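Local atomic coordinates of C-domain type II peptide synthetase (Streptomyces globisporus, PDB entry 4ZNM), a protein that belongs to the condensation-domain family of nonribosomal peptide synthesis, as a type II protein with the two-lobed fold of the CoA-dependent acyltransferase clan. Residues S369-V374 with W412-D417; P233-L238 with A362-Q367; W52-G57 with A149-I154; P44-V49 with A155-A160. All coordinates share one frame; numbering follows the deposited sequence.

Contact 1 (S369-V374 with W412-D417)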
loop_
_atom_site.group_PDB
_atom_site.type_symbol
_atom_site.label_atom_id
_atom_site.label_comp_id
_atom_site.label_asym_id
_atom_site.label_seq_id
_atom_site.Cartn_x
_atom_site.Cartn_y
_atom_site.Cartn_z
ATOM N N SER A 369 -5.330 -12.749 -4.824
ATOM C CA SER A 369 -5.667 -11.554 -4.092
ATOM C C SER A 369 -4.790 -11.416 -2.862
ATOM O O SER A 369 -4.285 -12.395 -2.296
ATOM C CB SER A 369 -7.141 -11.560 -3.689
ATOM O OG SER A 369 -7.331 -12.399 -2.569
ATOM N N VAL A 370 -4.589 -10.165 -2.493
ATOM C CA VAL A 370 -3.827 -9.774 -1.327
ATOM C C VAL A 370 -4.734 -8.950 -0.403
ATOM O O VAL A 370 -5.499 -8.108 -0.866
ATOM C CB VAL A 370 -2.600 -8.925 -1.731
ATOM C CG1 VAL A 370 -1.794 -8.539 -0.531
ATOM C CG2 VAL A 370 -1.701 -9.669 -2.712
ATOM N N PHE A 371 -4.589 -9.132 0.893
ATOM C CA PHE A 371 -5.378 -8.382 1.863
ATOM C C PHE A 371 -4.410 -7.725 2.835
ATOM O O PHE A 371 -3.765 -8.408 3.611
ATOM C CB PHE A 371 -6.359 -9.308 2.566
ATOM C CG PHE A 371 -7.453 -8.593 3.350
ATOM C CD1 PHE A 371 -7.227 -8.139 4.630
ATOM C CD2 PHE A 371 -8.707 -8.422 2.799
ATOM C CE1 PHE A 371 -8.234 -7.484 5.346
ATOM C CE2 PHE A 371 -9.726 -7.775 3.503
ATOM C CZ PHE A 371 -9.484 -7.308 4.783
ATOM N N GLN A 372 -4.285 -6.401 2.758
ATOM C CA GLN A 372 -3.264 -5.692 3.525
ATOM C C GLN A 372 -3.796 -4.567 4.366
ATOM O O GLN A 372 -4.735 -3.893 3.996
ATOM C CB GLN A 372 -2.179 -5.109 2.599
ATOM C CG GLN A 372 -2.390 -3.732 2.038
ATOM C CD GLN A 372 -1.127 -3.181 1.394
ATOM O OE1 GLN A 372 -1.101 -2.938 0.201
ATOM N NE2 GLN A 372 -0.082 -2.969 2.190
ATOM N N ALA A 373 -3.112 -4.340 5.472
ATOM C CA ALA A 373 -3.268 -3.124 6.245
ATOM C C ALA A 373 -2.180 -2.163 5.800
ATOM O O ALA A 373 -1.029 -2.522 5.679
ATOM C CB ALA A 373 -3.171 -3.420 7.758
ATOM N N VAL A 374 -2.561 -0.931 5.543
ATOM C CA VAL A 374 -1.609 0.118 5.269
ATOM C C VAL A 374 -0.757 0.353 6.500
ATOM O O VAL A 374 -1.272 0.523 7.603
ATOM C CB VAL A 374 -2.327 1.422 4.861
ATOM C CG1 VAL A 374 -1.328 2.538 4.662
ATOM C CG2 VAL A 374 -3.093 1.219 3.598
ATOM N N TRP A 412 -6.765 -5.705 -1.645
ATOM C CA TRP A 412 -7.535 -5.000 -0.615
ATOM C C TRP A 412 -6.563 -4.243 0.247
ATOM O O TRP A 412 -5.617 -4.814 0.767
ATOM C CB TRP A 412 -8.332 -5.947 0.265
ATOM C CG TRP A 412 -9.291 -6.817 -0.398
ATOM C CD1 TRP A 412 -9.011 -7.892 -1.163
ATOM C CD2 TRP A 412 -10.716 -6.743 -0.308
ATOM N NE1 TRP A 412 -10.172 -8.483 -1.583
ATOM C CE2 TRP A 412 -11.231 -7.794 -1.065
ATOM C CE3 TRP A 412 -11.600 -5.881 0.347
ATOM C CZ2 TRP A 412 -12.609 -8.012 -1.202
ATOM C CZ3 TRP A 412 -12.948 -6.091 0.208
ATOM C CH2 TRP A 412 -13.440 -7.152 -0.547
ATOM N N SER A 413 -6.805 -2.953 0.413
ATOM C CA SER A 413 -5.914 -2.062 1.147
ATOM C C SER A 413 -6.738 -1.306 2.199
ATOM O O SER A 413 -7.563 -0.472 1.837
ATOM C CB SER A 413 -5.231 -1.092 0.175
ATOM O OG SER A 413 -4.335 -0.211 0.840
ATOM N N ILE A 414 -6.523 -1.627 3.478
ATOM C CA ILE A 414 -7.300 -1.077 4.582
ATOM C C ILE A 414 -6.457 -0.113 5.408
ATOM O O ILE A 414 -5.442 -0.540 5.967
ATOM C CB ILE A 414 -7.804 -2.175 5.528
ATOM C CG1 ILE A 414 -8.432 -3.342 4.758
ATOM C CG2 ILE A 414 -8.769 -1.596 6.537
ATOM C CD1 ILE A 414 -9.665 -3.002 4.038
ATOM N N HIS A 415 -6.878 1.150 5.549
ATOM C CA HIS A 415 -6.265 2.024 6.544
ATOM C C HIS A 415 -7.094 2.022 7.819
ATOM O O HIS A 415 -8.276 2.318 7.797
ATOM C CB HIS A 415 -6.107 3.464 6.036
ATOM C CG HIS A 415 -5.573 4.395 7.073
ATOM N ND1 HIS A 415 -6.346 5.372 7.670
ATOM C CD2 HIS A 415 -4.355 4.469 7.657
ATOM C CE1 HIS A 415 -5.619 6.018 8.563
ATOM N NE2 HIS A 415 -4.407 5.489 8.576
ATOM N N ILE A 416 -6.447 1.710 8.935
ATOM C CA ILE A 416 -7.123 1.615 10.223
ATOM C C ILE A 416 -6.712 2.814 11.067
ATOM O O ILE A 416 -5.571 2.947 11.480
ATOM C CB ILE A 416 -6.803 0.291 10.910
ATOM C CG1 ILE A 416 -7.367 -0.854 10.067
ATOM C CG2 ILE A 416 -7.385 0.258 12.325
ATOM C CD1 ILE A 416 -6.684 -2.152 10.286
ATOM N N ASP A 417 -7.656 3.699 11.299
ATOM C CA ASP A 417 -7.350 4.927 11.991
ATOM C C ASP A 417 -7.271 4.692 13.497
ATOM O O ASP A 417 -7.969 3.805 14.027
ATOM C CB ASP A 417 -8.393 5.987 11.674
ATOM C CG ASP A 417 -7.833 7.383 11.776
ATOM O OD1 ASP A 417 -7.891 7.945 12.895
ATOM O OD2 ASP A 417 -7.328 7.900 10.747
HETATM O O HOH W 1 -3.683 0.628 8.780
#
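Neighbouring parallel strands of the mixed five-stranded sheet meet here, F371, Q372 and A373 pairing with W412, S413 and I414. As parallel geometry demands, each bonding residue divides its N-H and C=O between two partners: Q372 N gives to W412 O at 2.9 Å and Q372 O accepts from I414 N. W412 N opens the ladder with a nearly straight bond to V370 O (2.8 Å, 176°), and V374 N closes it on I414 O, lying above that carbonyl's plane. After this bond a water joins the chains, donating to V374 O and accepting from I416 N.

F371, W412 and I414 share one face. CG of F371 is anti to the backbone N (chi1 -166°), and CD2 of its ring touches W412 CB at 3.6 Å; CE2 lies over one indole face, and the two planes are inclined at 35°. F371 CZ reaches I414 CG1 at 4.1 Å, while V370 O sits in the indole plane, 3.5 Å from W412 CD1. Y276 stacks on F371, and it meets W412 edge-to-face, as F441 does, so large flat residues suit this buried side between sheet and helices. The face bearing Q372 and S413 is more polar: S413 OG, anti to its backbone N, approaches V374 CG2 at 3.3 Å, and Q372 CG rests against W412 O.

The chemistry is thus divided: main-chain bonds fix the register, aromatic and aliphatic surfaces join one face to the helices, and Q372 and S413, on the other, are partly exposed.

Contact 2 (P233-L238 with A362-Q367)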
loop_
_atom_site.group_PDB
_atom_site.type_symbol
_atom_site.label_atom_id
_atom_site.label_comp_id
_atom_site.label_asym_id
_atom_site.label_seq_id
_atom_site.Cartn_x
_atom_site.Cartn_y
_atom_site.Cartn_z
ATOM N N PRO A 233 -10.355 -13.952 -19.244
ATOM C CA PRO A 233 -9.103 -14.701 -19.124
ATOM C C PRO A 233 -7.877 -13.924 -19.536
ATOM O O PRO A 233 -7.911 -12.999 -20.343
ATOM C CB PRO A 233 -9.305 -15.889 -20.061
ATOM C CG PRO A 233 -10.279 -15.430 -21.068
ATOM C CD PRO A 233 -11.215 -14.496 -20.305
ATOM N N ARG A 234 -6.778 -14.329 -18.929
ATOM C CA ARG A 234 -5.469 -13.836 -19.246
ATOM C C ARG A 234 -5.243 -13.857 -20.759
ATOM O O ARG A 234 -4.797 -12.870 -21.332
ATOM C CB ARG A 234 -4.442 -14.701 -18.487
ATOM C CG ARG A 234 -3.054 -14.113 -18.424
ATOM C CD ARG A 234 -2.091 -15.062 -17.625
ATOM N NE ARG A 234 -0.866 -14.345 -17.322
ATOM C CZ ARG A 234 -0.705 -13.571 -16.256
ATOM N NH1 ARG A 234 0.441 -12.926 -16.079
ATOM N NH2 ARG A 234 -1.686 -13.445 -15.363
ATOM N N SER A 235 -5.592 -14.972 -21.403
ATOM C CA SER A 235 -5.367 -15.142 -22.852
ATOM C C SER A 235 -6.182 -14.184 -23.750
ATOM O O SER A 235 -5.881 -14.042 -24.922
ATOM C CB SER A 235 -5.664 -16.598 -23.274
ATOM O OG SER A 235 -6.998 -16.978 -22.931
ATOM N N ALA A 236 -7.192 -13.504 -23.222
ATOM C CA ALA A 236 -7.918 -12.557 -24.061
ATOM C C ALA A 236 -7.003 -11.373 -24.397
ATOM O O ALA A 236 -7.245 -10.646 -25.352
ATOM C CB ALA A 236 -9.183 -12.080 -23.373
ATOM N N GLY A 237 -5.951 -11.174 -23.609
ATOM C CA GLY A 237 -4.987 -10.126 -23.928
ATOM C C GLY A 237 -5.505 -8.692 -23.976
ATOM O O GLY A 237 -4.988 -7.866 -24.739
ATOM N N LEU A 238 -6.511 -8.374 -23.160
ATOM C CA LEU A 238 -6.983 -6.993 -23.078
ATOM C C LEU A 238 -5.883 -6.110 -22.506
ATOM O O LEU A 238 -5.040 -6.579 -21.748
ATOM C CB LEU A 238 -8.251 -6.877 -22.216
ATOM C CG LEU A 238 -9.499 -7.629 -22.699
ATOM C CD1 LEU A 238 -10.738 -7.102 -22.004
ATOM C CD2 LEU A 238 -9.669 -7.559 -24.200
ATOM N N ALA A 362 -0.901 -17.204 -12.356
ATOM C CA ALA A 362 -0.657 -16.986 -13.779
ATOM C C ALA A 362 -1.678 -17.783 -14.560
ATOM O O ALA A 362 -1.589 -17.927 -15.809
ATOM C CB ALA A 362 0.793 -17.395 -14.161
ATOM N N SER A 363 -2.650 -18.321 -13.831
ATOM C CA SER A 363 -3.564 -19.200 -14.512
ATOM C C SER A 363 -4.451 -18.319 -15.380
ATOM O O SER A 363 -4.570 -17.078 -15.176
ATOM C CB SER A 363 -4.339 -20.069 -13.530
ATOM O OG SER A 363 -5.330 -19.332 -12.873
ATOM N N ASP A 364 -5.028 -18.949 -16.390
ATOM C CA ASP A 364 -5.717 -18.229 -17.440
ATOM C C ASP A 364 -7.009 -17.667 -16.891
ATOM O O ASP A 364 -7.479 -16.649 -17.352
ATOM C CB ASP A 364 -5.987 -19.163 -18.629
ATOM C CG ASP A 364 -6.266 -18.416 -19.901
ATOM O OD1 ASP A 364 -5.472 -17.512 -20.252
ATOM O OD2 ASP A 364 -7.278 -18.730 -20.548
ATOM N N ASN A 365 -7.565 -18.340 -15.891
ATOM C CA ASN A 365 -8.881 -18.009 -15.388
ATOM C C ASN A 365 -8.893 -17.604 -13.922
ATOM O O ASN A 365 -9.962 -17.457 -13.342
ATOM C CB ASN A 365 -9.814 -19.193 -15.605
ATOM C CG ASN A 365 -10.175 -19.375 -17.072
ATOM O OD1 ASN A 365 -9.791 -20.362 -17.697
ATOM N ND2 ASN A 365 -10.901 -18.401 -17.633
ATOM N N HIS A 366 -7.725 -17.452 -13.307
ATOM C CA HIS A 366 -7.695 -16.952 -11.922
ATOM C C HIS A 366 -6.603 -15.911 -11.693
ATOM O O HIS A 366 -5.635 -15.846 -12.452
ATOM C CB HIS A 366 -7.498 -18.094 -10.911
ATOM C CG HIS A 366 -8.525 -19.180 -11.026
ATOM N ND1 HIS A 366 -9.598 -19.294 -10.167
ATOM C CD2 HIS A 366 -8.643 -20.190 -11.914
ATOM C CE1 HIS A 366 -10.333 -20.330 -10.523
ATOM N NE2 HIS A 366 -9.775 -20.891 -11.579
ATOM N N GLN A 367 -6.777 -15.122 -10.622
ATOM C CA GLN A 367 -5.716 -14.300 -10.078
ATOM C C GLN A 367 -5.642 -14.396 -8.569
ATOM O O GLN A 367 -6.619 -14.702 -7.883
ATOM C CB GLN A 367 -5.919 -12.835 -10.459
ATOM C CG GLN A 367 -5.663 -12.486 -11.886
ATOM C CD GLN A 367 -5.896 -10.991 -12.136
ATOM O OE1 GLN A 367 -7.004 -10.505 -11.955
ATOM N NE2 GLN A 367 -4.841 -10.261 -12.512
HETATM O O HOH W 2 -3.377 -14.754 -14.068
#
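D364 grips the start of the turn at R234 and S235 with three acceptor oxygens. Its main-chain O takes R234 N at 2.9 Å, in the carbonyl plane and on a lone pair. Its side chain, with CG anti to the backbone N (chi1 -161°), presents both carboxylate oxygens to S235: OD1 receives S235 N at 2.8 Å in a bent bond (136°), 25° out of the carboxylate plane, and OD2 receives S235 OG at 3.0 Å through its syn lone pair. Aspartate suits this place because a short carboxylate can meet the N-H and hydroxyl of one serine together. P233, lacking an N-H, contributes carbon instead, its CA lying 3.1 Å from D364 O.

These bonds join the 3-10 segment 234-236, in the loop between the two outermost strands of the five-stranded sheet, to the loop leading into strand 366-373.

The R234 side is looser. Its extended chain runs past A362, with CD 3.4 Å from A362 O, and A362 CA lies over one face of the guanidinium toward its rim. The charge finds its main partner elsewhere, in a salt bridge from NH1 to D408, while NH2 has a weak contact with a water near S363 O. R234 and A362 lie at the surface of the chain.

Contact 3 (W52-G57 with A149-I154)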
loop_
_atom_site.group_PDB
_atom_site.type_symbol
_atom_site.label_atom_id
_atom_site.label_comp_id
_atom_site.label_asym_id
_atom_site.label_seq_id
_atom_site.Cartn_x
_atom_site.Cartn_y
_atom_site.Cartn_z
ATOM N N TRP A 52 -3.028 15.694 1.271
ATOM C CA TRP A 52 -3.078 16.343 2.575
ATOM C C TRP A 52 -3.861 17.641 2.468
ATOM O O TRP A 52 -3.623 18.435 1.538
ATOM C CB TRP A 52 -1.672 16.636 3.052
ATOM C CG TRP A 52 -0.913 15.449 3.471
ATOM C CD1 TRP A 52 -0.760 14.997 4.738
ATOM C CD2 TRP A 52 -0.200 14.549 2.632
ATOM N NE1 TRP A 52 0.011 13.880 4.746
ATOM C CE2 TRP A 52 0.364 13.575 3.463
ATOM C CE3 TRP A 52 0.005 14.470 1.260
ATOM C CZ2 TRP A 52 1.134 12.527 2.970
ATOM C CZ3 TRP A 52 0.767 13.440 0.761
ATOM C CH2 TRP A 52 1.334 12.476 1.617
ATOM N N ARG A 53 -4.766 17.874 3.408
ATOM C CA ARG A 53 -5.462 19.160 3.514
ATOM C C ARG A 53 -4.567 20.122 4.287
ATOM O O ARG A 53 -4.155 19.798 5.426
ATOM C CB ARG A 53 -6.816 18.961 4.226
ATOM C CG ARG A 53 -7.750 20.155 4.229
ATOM C CD ARG A 53 -8.411 20.400 2.880
ATOM N NE ARG A 53 -9.347 21.488 2.999
ATOM C CZ ARG A 53 -10.641 21.361 3.247
ATOM N NH1 ARG A 53 -11.370 22.451 3.400
ATOM N NH2 ARG A 53 -11.210 20.166 3.347
ATOM N N LEU A 54 -4.262 21.279 3.686
ATOM C CA LEU A 54 -3.374 22.298 4.307
ATOM C C LEU A 54 -4.132 23.540 4.747
ATOM O O LEU A 54 -4.856 24.117 3.959
ATOM C CB LEU A 54 -2.269 22.743 3.344
ATOM C CG LEU A 54 -1.413 21.652 2.700
ATOM C CD1 LEU A 54 -0.347 22.295 1.767
ATOM C CD2 LEU A 54 -0.760 20.829 3.745
ATOM N N THR A 55 -3.968 23.928 6.009
ATOM C CA THR A 55 -4.586 25.118 6.577
ATOM C C THR A 55 -3.490 26.115 6.915
ATOM O O THR A 55 -2.578 25.785 7.674
ATOM C CB THR A 55 -5.405 24.785 7.855
ATOM O OG1 THR A 55 -6.326 23.720 7.549
ATOM C CG2 THR A 55 -6.160 26.016 8.378
ATOM N N GLY A 56 -3.572 27.312 6.336
ATOM C CA GLY A 56 -2.581 28.340 6.575
ATOM C C GLY A 56 -2.104 28.905 5.262
ATOM O O GLY A 56 -2.399 28.359 4.210
ATOM N N GLY A 57 -1.380 30.012 5.330
ATOM C CA GLY A 57 -0.857 30.644 4.137
ATOM C C GLY A 57 0.269 29.810 3.573
ATOM O O GLY A 57 0.952 29.124 4.313
ATOM N N ALA A 149 -6.012 24.600 1.144
ATOM C CA ALA A 149 -5.514 23.941 -0.067
ATOM C C ALA A 149 -5.446 22.438 0.153
ATOM O O ALA A 149 -5.528 21.963 1.300
ATOM C CB ALA A 149 -4.135 24.454 -0.443
ATOM N N VAL A 150 -5.320 21.718 -0.954
ATOM C CA VAL A 150 -5.048 20.293 -0.954
ATOM C C VAL A 150 -3.711 20.048 -1.675
ATOM O O VAL A 150 -3.539 20.482 -2.803
ATOM C CB VAL A 150 -6.188 19.517 -1.646
ATOM C CG1 VAL A 150 -5.845 18.000 -1.737
ATOM C CG2 VAL A 150 -7.458 19.712 -0.899
ATOM N N LEU A 151 -2.777 19.378 -1.011
ATOM C CA LEU A 151 -1.502 19.048 -1.610
ATOM C C LEU A 151 -1.512 17.573 -2.006
ATOM O O LEU A 151 -1.716 16.712 -1.135
ATOM C CB LEU A 151 -0.369 19.307 -0.632
ATOM C CG LEU A 151 1.011 18.916 -1.190
ATOM C CD1 LEU A 151 1.377 19.660 -2.489
ATOM C CD2 LEU A 151 2.073 19.080 -0.133
ATOM N N VAL A 152 -1.308 17.290 -3.290
ATOM C CA VAL A 152 -1.224 15.906 -3.773
ATOM C C VAL A 152 0.203 15.550 -4.147
ATOM O O VAL A 152 0.835 16.217 -4.952
ATOM C CB VAL A 152 -2.117 15.644 -4.990
ATOM C CG1 VAL A 152 -2.028 14.171 -5.430
ATOM C CG2 VAL A 152 -3.562 16.038 -4.688
ATOM N N LEU A 153 0.703 14.487 -3.542
ATOM C CA LEU A 153 1.973 13.932 -3.943
ATOM C C LEU A 153 1.814 12.599 -4.675
ATOM O O LEU A 153 0.954 11.755 -4.349
ATOM C CB LEU A 153 2.861 13.751 -2.724
ATOM C CG LEU A 153 3.057 14.990 -1.846
ATOM C CD1 LEU A 153 4.036 14.628 -0.702
ATOM C CD2 LEU A 153 3.563 16.171 -2.683
ATOM N N ILE A 154 2.672 12.405 -5.655
ATOM C CA ILE A 154 2.730 11.151 -6.374
ATOM C C ILE A 154 4.170 10.732 -6.530
ATOM O O ILE A 154 5.040 11.533 -6.839
ATOM C CB ILE A 154 2.042 11.261 -7.718
ATOM C CG1 ILE A 154 2.104 9.916 -8.436
ATOM C CG2 ILE A 154 2.644 12.374 -8.519
ATOM C CD1 ILE A 154 1.268 9.894 -9.696
#
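W52 and L151 exchange two main-chain hydrogen bonds, L151 N to W52 O at 2.8 Å (168°) and W52 N to L151 O at 2.9 Å. L54 and A149 form the next such pair: L54 N reaches A149 O at 2.8 Å and nearly straight, but the return bond from A149 N to L54 O is longer, 3.1 Å, and more bent (144°). Between them R53 and V150 make the non-hydrogen-bonded pair. The R53 guanidinium takes its charged partners beyond the two strands, bridging to D148 and E110, and its aliphatic CD rests 4.0 Å from V150 CG2. Arginine serves both needs, with an aliphatic stem against A149 O and V150 CG2 and a charged end for the two acids.

This is the antiparallel pairing of strands 47-55 and 148-156, central in the six-stranded sheet, and helix 162-180 covers the face bearing W52, L151 and L153.

On that face L54 CD1 touches L151 CB at 3.8 Å, the side chains crossing obliquely. CG of W52 is anti to the carbonyl carbon (chi1 -72°); in the indole, CE3 has L151 O at its edge, in plane, and CZ3 meets L153 CD1 at 3.8 Å, the two side chains crossing at about a right angle. M165 of the helix packs against both W52 and L153, while L54 CB lies 3.9 Å from A149 O, and A149 itself packs on L141 of strand 137-143.

Contact 4 (P44-V49 with A155-A160)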
loop_
_atom_site.group_PDB
_atom_site.type_symbol
_atom_site.label_atom_id
_atom_site.label_comp_id
_atom_site.label_asym_id
_atom_site.label_seq_id
_atom_site.Cartn_x
_atom_site.Cartn_y
_atom_site.Cartn_z
ATOM N N PRO A 44 4.897 3.365 -15.924
ATOM C CA PRO A 44 4.595 4.705 -15.394
ATOM C C PRO A 44 3.315 4.758 -14.580
ATOM O O PRO A 44 3.053 5.822 -14.042
ATOM C CB PRO A 44 4.458 5.562 -16.650
ATOM C CG PRO A 44 3.981 4.600 -17.710
ATOM C CD PRO A 44 4.592 3.241 -17.363
HETATM N N MSE A 45 2.540 3.674 -14.487
HETATM C CA MSE A 45 1.350 3.709 -13.633
HETATM C C MSE A 45 1.581 3.033 -12.279
HETATM O O MSE A 45 0.667 2.965 -11.434
HETATM C CB MSE A 45 0.147 3.072 -14.355
HETATM C CG MSE A 45 -0.274 3.774 -15.626
HETATM SE SE MSE A 45 -0.824 5.684 -15.280
HETATM C CE MSE A 45 -2.490 5.307 -14.313
ATOM N N TYR A 46 2.780 2.524 -12.033
ATOM C CA TYR A 46 3.006 1.841 -10.755
ATOM C C TYR A 46 3.508 2.883 -9.762
ATOM O O TYR A 46 4.710 3.021 -9.484
ATOM C CB TYR A 46 3.985 0.664 -10.900
ATOM C CG TYR A 46 4.105 -0.132 -9.658
ATOM C CD1 TYR A 46 3.058 -0.950 -9.234
ATOM C CD2 TYR A 46 5.254 -0.082 -8.895
ATOM C CE1 TYR A 46 3.156 -1.711 -8.092
ATOM C CE2 TYR A 46 5.352 -0.829 -7.722
ATOM C CZ TYR A 46 4.304 -1.643 -7.343
ATOM O OH TYR A 46 4.378 -2.378 -6.182
ATOM N N HIS A 47 2.553 3.678 -9.276
ATOM C CA HIS A 47 2.853 4.774 -8.389
ATOM C C HIS A 47 1.955 4.742 -7.165
ATOM O O HIS A 47 1.054 3.912 -7.052
ATOM C CB HIS A 47 2.725 6.129 -9.115
ATOM C CG HIS A 47 1.479 6.283 -9.927
ATOM N ND1 HIS A 47 0.218 6.059 -9.412
ATOM C CD2 HIS A 47 1.305 6.646 -11.222
ATOM C CE1 HIS A 47 -0.681 6.285 -10.356
ATOM N NE2 HIS A 47 -0.050 6.657 -11.458
ATOM N N ILE A 48 2.269 5.612 -6.218
ATOM C CA ILE A 48 1.482 5.731 -5.007
ATOM C C ILE A 48 1.170 7.219 -4.854
ATOM O O ILE A 48 2.047 8.057 -5.089
ATOM C CB ILE A 48 2.246 5.137 -3.775
ATOM C CG1 ILE A 48 1.456 5.314 -2.485
ATOM C CG2 ILE A 48 3.612 5.819 -3.623
ATOM C CD1 ILE A 48 2.123 4.545 -1.272
ATOM N N VAL A 49 -0.068 7.546 -4.488
ATOM C CA VAL A 49 -0.492 8.948 -4.391
ATOM C C VAL A 49 -1.010 9.177 -3.002
ATOM O O VAL A 49 -1.560 8.285 -2.393
ATOM C CB VAL A 49 -1.587 9.327 -5.415
ATOM C CG1 VAL A 49 -1.145 9.015 -6.804
ATOM C CG2 VAL A 49 -2.885 8.579 -5.075
ATOM N N ALA A 155 4.405 9.453 -6.284
ATOM C CA ALA A 155 5.744 8.903 -6.317
ATOM C C ALA A 155 5.697 7.516 -6.910
ATOM O O ALA A 155 4.717 6.784 -6.732
ATOM C CB ALA A 155 6.315 8.844 -4.917
ATOM N N HIS A 156 6.768 7.137 -7.586
ATOM C CA HIS A 156 6.823 5.811 -8.137
ATOM C C HIS A 156 6.911 4.808 -6.997
ATOM O O HIS A 156 7.636 4.992 -6.018
ATOM C CB HIS A 156 7.987 5.643 -9.104
ATOM C CG HIS A 156 7.742 4.544 -10.082
ATOM N ND1 HIS A 156 8.033 3.222 -9.812
ATOM C CD2 HIS A 156 7.148 4.560 -11.297
ATOM C CE1 HIS A 156 7.651 2.474 -10.838
ATOM N NE2 HIS A 156 7.113 3.266 -11.751
ATOM N N HIS A 157 6.148 3.737 -7.130
ATOM C CA HIS A 157 5.935 2.819 -6.020
ATOM C C HIS A 157 7.097 1.824 -5.858
ATOM O O HIS A 157 7.137 1.048 -4.883
ATOM C CB HIS A 157 4.579 2.155 -6.246
ATOM C CG HIS A 157 4.008 1.456 -5.043
ATOM N ND1 HIS A 157 4.521 1.579 -3.766
ATOM C CD2 HIS A 157 2.957 0.614 -4.941
ATOM C CE1 HIS A 157 3.807 0.844 -2.934
ATOM N NE2 HIS A 157 2.853 0.245 -3.621
ATOM N N THR A 158 8.051 1.849 -6.802
ATOM C CA THR A 158 9.350 1.192 -6.579
ATOM C C THR A 158 10.221 2.009 -5.628
ATOM O O THR A 158 11.163 1.479 -5.042
ATOM C CB THR A 158 10.170 0.979 -7.914
ATOM O OG1 THR A 158 10.370 2.246 -8.568
ATOM C CG2 THR A 158 9.486 -0.009 -8.864
ATOM N N ALA A 159 9.886 3.295 -5.468
ATOM C CA ALA A 159 10.684 4.243 -4.707
ATOM C C ALA A 159 10.105 4.546 -3.316
ATOM O O ALA A 159 10.818 5.020 -2.461
ATOM C CB ALA A 159 10.810 5.553 -5.496
ATOM N N ALA A 160 8.813 4.309 -3.112
ATOM C CA ALA A 160 8.133 4.704 -1.881
ATOM C C ALA A 160 6.936 3.836 -1.626
ATOM O O ALA A 160 6.187 3.519 -2.542
ATOM C CB ALA A 160 7.701 6.197 -1.972
HETATM O O HOH W 3 6.061 -1.424 -4.369
#
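H47 and H156 form a close non-hydrogen-bonded antiparallel pair, CA atoms 4.1 Å apart, flanked by the two-way bonds of I48 with A155 and, where the strands end, by H157 N giving to Y46 O at 2.8 Å. Y46 is the centre of an inverse gamma turn, and its O lies 3.1 Å above the centre of the H156 imidazole ring. The ring is held by its edges, ND1 pairing with T158 OG1 at 2.8 Å and NE2 bonding to G43 O.

H156 and H157 open the HHxxxD sequence signature of condensation domains, so this strand end and the turn after it shape the family's conserved motif. A sodium ion bound by S130, E133 and P135 lies about 6 Å from the H156 side chain.

H157 and Y46 form an offset stack, with ring centres 4.8 Å apart and planes at 24°. H157 CB sits over the tyrosine face, 3.8 Å from its centre, with Y46 CG anti to the backbone N (chi1 -173°). H157 ND1 donates to A160 O at 2.8 Å, almost in the ring plane, which fixes the ring's rotation. I48 CB lies over one face of the imidazole toward the rim; over the opposite face is a water that also links Y46 OH to H157 O. Branched I48 sets CG2 against A155 O and A160 O, with the methyls of A155 and A160 just beyond.

Two sheets of one condensation domain carry these contacts. Contacts 3 and 4 share strands 47-55 and 148-156, their centres about 19 Å apart, and touch where I154 packs on H47 and V49. Contact 1 lies in the other sheet, and contact 2, about 25 Å away between centres, joins a loop to the start of its strand 366-373. Along the chain, contact 4 encloses contact 3, and contacts 2 and 1 follow in series. The chain between contact 1's segments supplies strands 383-385 and 388-392 to the six-stranded sheet, interlocking the halves. Contacts 1 and 4 have centres about 17 Å apart and nearest atoms about 6 Å apart, not touching; contacts 2 and 3 lie on opposite sides of the chain's centre.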